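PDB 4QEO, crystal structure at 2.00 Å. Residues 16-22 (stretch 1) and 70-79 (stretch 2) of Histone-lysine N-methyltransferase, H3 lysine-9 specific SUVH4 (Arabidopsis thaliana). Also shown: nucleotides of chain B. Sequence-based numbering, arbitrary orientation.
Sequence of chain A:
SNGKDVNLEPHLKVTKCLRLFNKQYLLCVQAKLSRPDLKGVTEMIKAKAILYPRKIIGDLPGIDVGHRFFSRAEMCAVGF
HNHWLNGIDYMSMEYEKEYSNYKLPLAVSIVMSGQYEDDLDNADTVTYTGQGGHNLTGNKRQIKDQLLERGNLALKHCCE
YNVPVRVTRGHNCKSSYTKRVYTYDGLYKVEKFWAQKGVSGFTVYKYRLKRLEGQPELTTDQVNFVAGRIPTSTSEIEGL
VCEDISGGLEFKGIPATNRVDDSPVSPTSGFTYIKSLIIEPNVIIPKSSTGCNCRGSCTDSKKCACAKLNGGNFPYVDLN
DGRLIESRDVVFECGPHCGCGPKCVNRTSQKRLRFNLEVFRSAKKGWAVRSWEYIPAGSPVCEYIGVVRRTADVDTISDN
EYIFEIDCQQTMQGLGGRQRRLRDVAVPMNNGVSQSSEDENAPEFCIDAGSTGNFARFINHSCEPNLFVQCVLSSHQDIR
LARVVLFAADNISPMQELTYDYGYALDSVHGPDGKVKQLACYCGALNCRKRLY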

# COMPACT_ATOMS: atom_id res chain seq x y z
N LYS A 16 -9.86 2.99 -2.61
CA LYS A 16 -10.32 2.36 -3.84
C LYS A 16 -9.71 3.01 -5.07
O LYS A 16 -9.29 2.31 -6.00
CB LYS A 16 -11.85 2.43 -3.92
CG LYS A 16 -12.43 2.25 -5.30
CD LYS A 16 -13.95 2.27 -5.25
CE LYS A 16 -14.56 2.36 -6.64
NZ LYS A 16 -16.05 2.32 -6.60
N CYS A 17 -9.66 4.35 -5.07
CA CYS A 17 -9.08 5.08 -6.18
C CYS A 17 -7.61 4.74 -6.37
O CYS A 17 -7.15 4.50 -7.49
CB CYS A 17 -9.27 6.60 -6.00
SG CYS A 17 -8.41 7.64 -7.23
N LEU A 18 -6.88 4.70 -5.26
CA LEU A 18 -5.47 4.31 -5.25
C LEU A 18 -5.26 2.85 -5.71
O LEU A 18 -4.28 2.54 -6.38
CB LEU A 18 -4.88 4.50 -3.85
CG LEU A 18 -4.79 5.99 -3.43
CD1 LEU A 18 -4.28 6.13 -2.01
CD2 LEU A 18 -3.88 6.73 -4.37
N ARG A 19 -6.18 1.95 -5.35
CA ARG A 19 -6.07 0.56 -5.84
C ARG A 19 -6.28 0.50 -7.35
O ARG A 19 -5.56 -0.21 -8.06
CB ARG A 19 -7.05 -0.39 -5.13
CG ARG A 19 -6.78 -0.55 -3.64
CD ARG A 19 -7.83 -1.40 -2.95
NE ARG A 19 -7.46 -1.65 -1.56
CZ ARG A 19 -8.20 -2.34 -0.69
NH1 ARG A 19 -9.36 -2.87 -1.08
NH2 ARG A 19 -7.78 -2.52 0.55
N LEU A 20 -7.25 1.27 -7.84
CA LEU A 20 -7.48 1.34 -9.28
C LEU A 20 -6.24 1.86 -10.02
O LEU A 20 -5.83 1.31 -11.05
CB LEU A 20 -8.69 2.23 -9.58
CG LEU A 20 -9.61 1.87 -10.74
CD1 LEU A 20 -10.51 3.04 -11.07
CD2 LEU A 20 -8.86 1.40 -11.99
N PHE A 21 -5.65 2.94 -9.50
CA PHE A 21 -4.42 3.46 -10.10
C PHE A 21 -3.28 2.42 -10.07
O PHE A 21 -2.55 2.28 -11.04
CB PHE A 21 -3.94 4.75 -9.43
CG PHE A 21 -2.56 5.15 -9.85
CD1 PHE A 21 -2.33 5.65 -11.12
CD2 PHE A 21 -1.48 5.00 -8.99
CE1 PHE A 21 -1.06 6.02 -11.52
CE2 PHE A 21 -0.19 5.35 -9.39
CZ PHE A 21 0.02 5.86 -10.65
N ASN A 22 -3.12 1.73 -8.95
CA ASN A 22 -2.09 0.68 -8.88
C ASN A 22 -2.29 -0.37 -9.96
O ASN A 22 -1.34 -0.86 -10.57
CB ASN A 22 -2.09 -0.01 -7.51
CG ASN A 22 -1.02 -1.09 -7.43
OD1 ASN A 22 0.17 -0.79 -7.35
ND2 ASN A 22 -1.44 -2.35 -7.45
N PHE A 70 3.06 7.47 -2.80
CA PHE A 70 4.26 6.73 -3.23
C PHE A 70 4.81 7.21 -4.57
O PHE A 70 5.83 6.72 -5.04
CB PHE A 70 3.98 5.21 -3.20
CG PHE A 70 3.78 4.68 -1.80
CD1 PHE A 70 2.60 4.92 -1.12
CD2 PHE A 70 4.79 4.01 -1.15
CE1 PHE A 70 2.42 4.48 0.17
CE2 PHE A 70 4.60 3.55 0.15
CZ PHE A 70 3.42 3.79 0.80
N SER A 71 4.16 8.22 -5.14
CA SER A 71 4.60 8.82 -6.40
C SER A 71 3.85 10.14 -6.65
O SER A 71 2.80 10.36 -6.06
CB SER A 71 4.33 7.85 -7.56
OG SER A 71 2.94 7.77 -7.84
N ARG A 72 4.40 11.02 -7.49
CA ARG A 72 3.68 12.24 -7.91
C ARG A 72 2.40 11.81 -8.64
O ARG A 72 1.31 12.40 -8.46
CB ARG A 72 4.57 13.14 -8.80
CG ARG A 72 5.73 13.88 -8.06
CD ARG A 72 5.19 15.01 -7.10
NE ARG A 72 4.31 15.88 -7.87
CZ ARG A 72 4.68 17.06 -8.37
NH1 ARG A 72 5.89 17.56 -8.12
NH2 ARG A 72 3.82 17.74 -9.12
N ALA A 73 2.53 10.74 -9.42
CA ALA A 73 1.40 10.21 -10.20
C ALA A 73 0.20 9.83 -9.33
O ALA A 73 -0.93 10.08 -9.71
CB ALA A 73 1.86 9.00 -11.05
N GLU A 74 0.45 9.22 -8.16
CA GLU A 74 -0.65 8.84 -7.26
C GLU A 74 -1.48 10.06 -6.86
O GLU A 74 -2.73 10.03 -6.81
CB GLU A 74 -0.09 8.21 -5.98
CG GLU A 74 -0.04 6.72 -5.96
CD GLU A 74 -0.01 6.18 -4.54
OE1 GLU A 74 -0.31 4.98 -4.36
OE2 GLU A 74 0.29 6.95 -3.60
N MET A 75 -0.76 11.15 -6.57
CA MET A 75 -1.39 12.43 -6.24
C MET A 75 -2.24 12.94 -7.39
O MET A 75 -3.35 13.45 -7.17
CB MET A 75 -0.34 13.49 -5.84
CG MET A 75 0.36 13.12 -4.56
SD MET A 75 1.40 14.42 -3.88
CE MET A 75 2.88 14.02 -4.71
N CYS A 76 -1.74 12.79 -8.62
CA CYS A 76 -2.61 13.10 -9.76
C CYS A 76 -3.85 12.21 -9.81
O CYS A 76 -4.96 12.68 -10.10
CB CYS A 76 -1.85 12.96 -11.08
SG CYS A 76 -0.40 14.03 -11.23
N ALA A 77 -3.67 10.91 -9.55
CA ALA A 77 -4.76 9.94 -9.70
C ALA A 77 -5.90 10.26 -8.73
O ALA A 77 -7.06 10.09 -9.07
CB ALA A 77 -4.25 8.50 -9.51
N VAL A 78 -5.58 10.73 -7.52
CA VAL A 78 -6.67 11.12 -6.61
C VAL A 78 -7.22 12.54 -6.84
O VAL A 78 -8.33 12.87 -6.41
CB VAL A 78 -6.28 10.94 -5.14
CG1 VAL A 78 -5.95 9.48 -4.87
CG2 VAL A 78 -5.12 11.78 -4.79
N GLY A 79 -6.47 13.37 -7.54
CA GLY A 79 -6.89 14.74 -7.75
C GLY A 79 -6.36 15.69 -6.68
O GLY A 79 -6.79 16.84 -6.61
P DA B 8 9.56 16.83 -7.88
OP1 DA B 8 8.59 17.01 -6.85
OP2 DA B 8 10.64 15.94 -7.67
O5' DA B 8 8.68 16.29 -9.07
C5' DA B 8 9.29 15.71 -10.21
C4' DA B 8 8.62 14.41 -10.55
O4' DA B 8 8.84 14.13 -11.93
C3' DA B 8 9.20 13.21 -9.81
O3' DA B 8 8.20 12.20 -9.71
C2' DA B 8 10.40 12.86 -10.67
C1' DA B 8 10.00 13.33 -12.07
N9 DA B 8 10.98 14.12 -12.80
C8 DA B 8 11.90 15.02 -12.33
N7 DA B 8 12.61 15.60 -13.26
C5 DA B 8 12.11 15.05 -14.44
C6 DA B 8 12.45 15.25 -15.79
N6 DA B 8 13.38 16.10 -16.20
N1 DA B 8 11.76 14.56 -16.71
C2 DA B 8 10.82 13.70 -16.30
N3 DA B 8 10.41 13.43 -15.06
C4 DA B 8 11.11 14.15 -14.17
P DT B 9 8.33 10.89 -8.89
OP1 DT B 9 7.03 10.36 -8.68
OP2 DT B 9 9.18 11.15 -7.77
O5' DT B 9 9.10 9.95 -9.89
C5' DT B 9 8.44 9.41 -11.04
C4' DT B 9 9.43 8.79 -12.00
O4' DT B 9 10.18 9.80 -12.66
C3' DT B 9 10.47 7.85 -11.39
O3' DT B 9 10.05 6.51 -11.54
C2' DT B 9 11.73 8.11 -12.20
C1' DT B 9 11.34 9.19 -13.18
N1 DT B 9 12.32 10.25 -13.38
C2 DT B 9 12.70 10.57 -14.66
O2 DT B 9 12.30 9.97 -15.64
N3 DT B 9 13.59 11.60 -14.75
C4 DT B 9 14.10 12.35 -13.71
O4 DT B 9 14.87 13.26 -13.95
C5 DT B 9 13.65 11.98 -12.40
C7 DT B 9 14.17 12.71 -11.21
C6 DT B 9 12.78 10.97 -12.30
O HOH W 1 -1.64 3.35 -5.95

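Helices that pack without a single direct hydrogen bond between them must rely on fit, and this pair from SUVH4 illustrates the principle. Residues 16-22 are one segment of a longer helix; residues 72-78 form a short helix entered through Phe-70 and Ser-71. Their axes pass 9.5 Å apart, with 125° between their N-to-C directions, so the helices run obliquely against one another, closer to antiparallel than to parallel. The backbones come nearest at two places: the CA atoms of Phe-21 and Ala-77 lie 6.5 Å apart, as do those of Cys-17 and Val-78.

The principal bump is Phe-21. Its CA-to-CB bond points toward the second helix, and its chi1 of 169° (t) carries the ring along the surface formed by Ser-71, Ala-73, Glu-74 and Ala-77. Two of the residues lining this hollow are alanines, whose side chains are single methyls. Phe-21 CB rests 3.8 Å from Ala-77 CB, while farther out Phe-21 CZ reaches Ala-73 CB at 3.7 Å. The aliphatic part of Glu-74 adds to the wall, its CG 3.7 Å from Phe-21 CE2. The carbonyl oxygen of Ala-73 lies over one face of the ring, but it is already engaged as the acceptor for Ala-77 N within its own helix.

One turn earlier, Cys-17 and Leu-18 meet the C-terminal part of the short helix. Leu-18 leaves its backbone sideways, yet its m,t conformation brings the end of the side chain nearer, and Leu-18 CD2 packs 3.5 Å from Val-78 CG1. The same methyl carbon of Val-78 is 3.9 Å from Cys-17 SG, so one valine branch touches both neighbours. Cys-17 SG also sits 3.3 Å from Ala-77 O, a close contact rather than a hydrogen bond; that carbonyl oxygen is buried without a partner, a small polar cost of the tight packing.

Glu-74 shows how a charged residue can be accommodated in such a setting. Its carboxylate lies beside Leu-18, with CD 3.9 Å from Leu-18 CD2, but both oxygens have partners. Glu-74 OE2 accepts from Phe-70 N at 2.9 Å, tying the side chain back to the residue before the cap. On the other side of the carboxylate, a water donates to Glu-74 OE1 at 2.6 Å and to Leu-18 O at 2.8 Å, forming a polar bridge between the stretches where no direct hydrogen bond exists.

The start of the short helix is fixed by Ser-71, whose OG accepts from Glu-74 N at 2.9 Å and caps the helix. There the helix also meets DNA: Arg-72 N donates to DT9 OP1 at 3.0 Å, and Arg-72 NH1 to DA8 OP1, also at 3.0 Å. At the far end, Gly-79 leaves the helix with a positive phi that suits glycine. Between these ends, apolar contacts and one water join the two helices, burying 359 Å² in total.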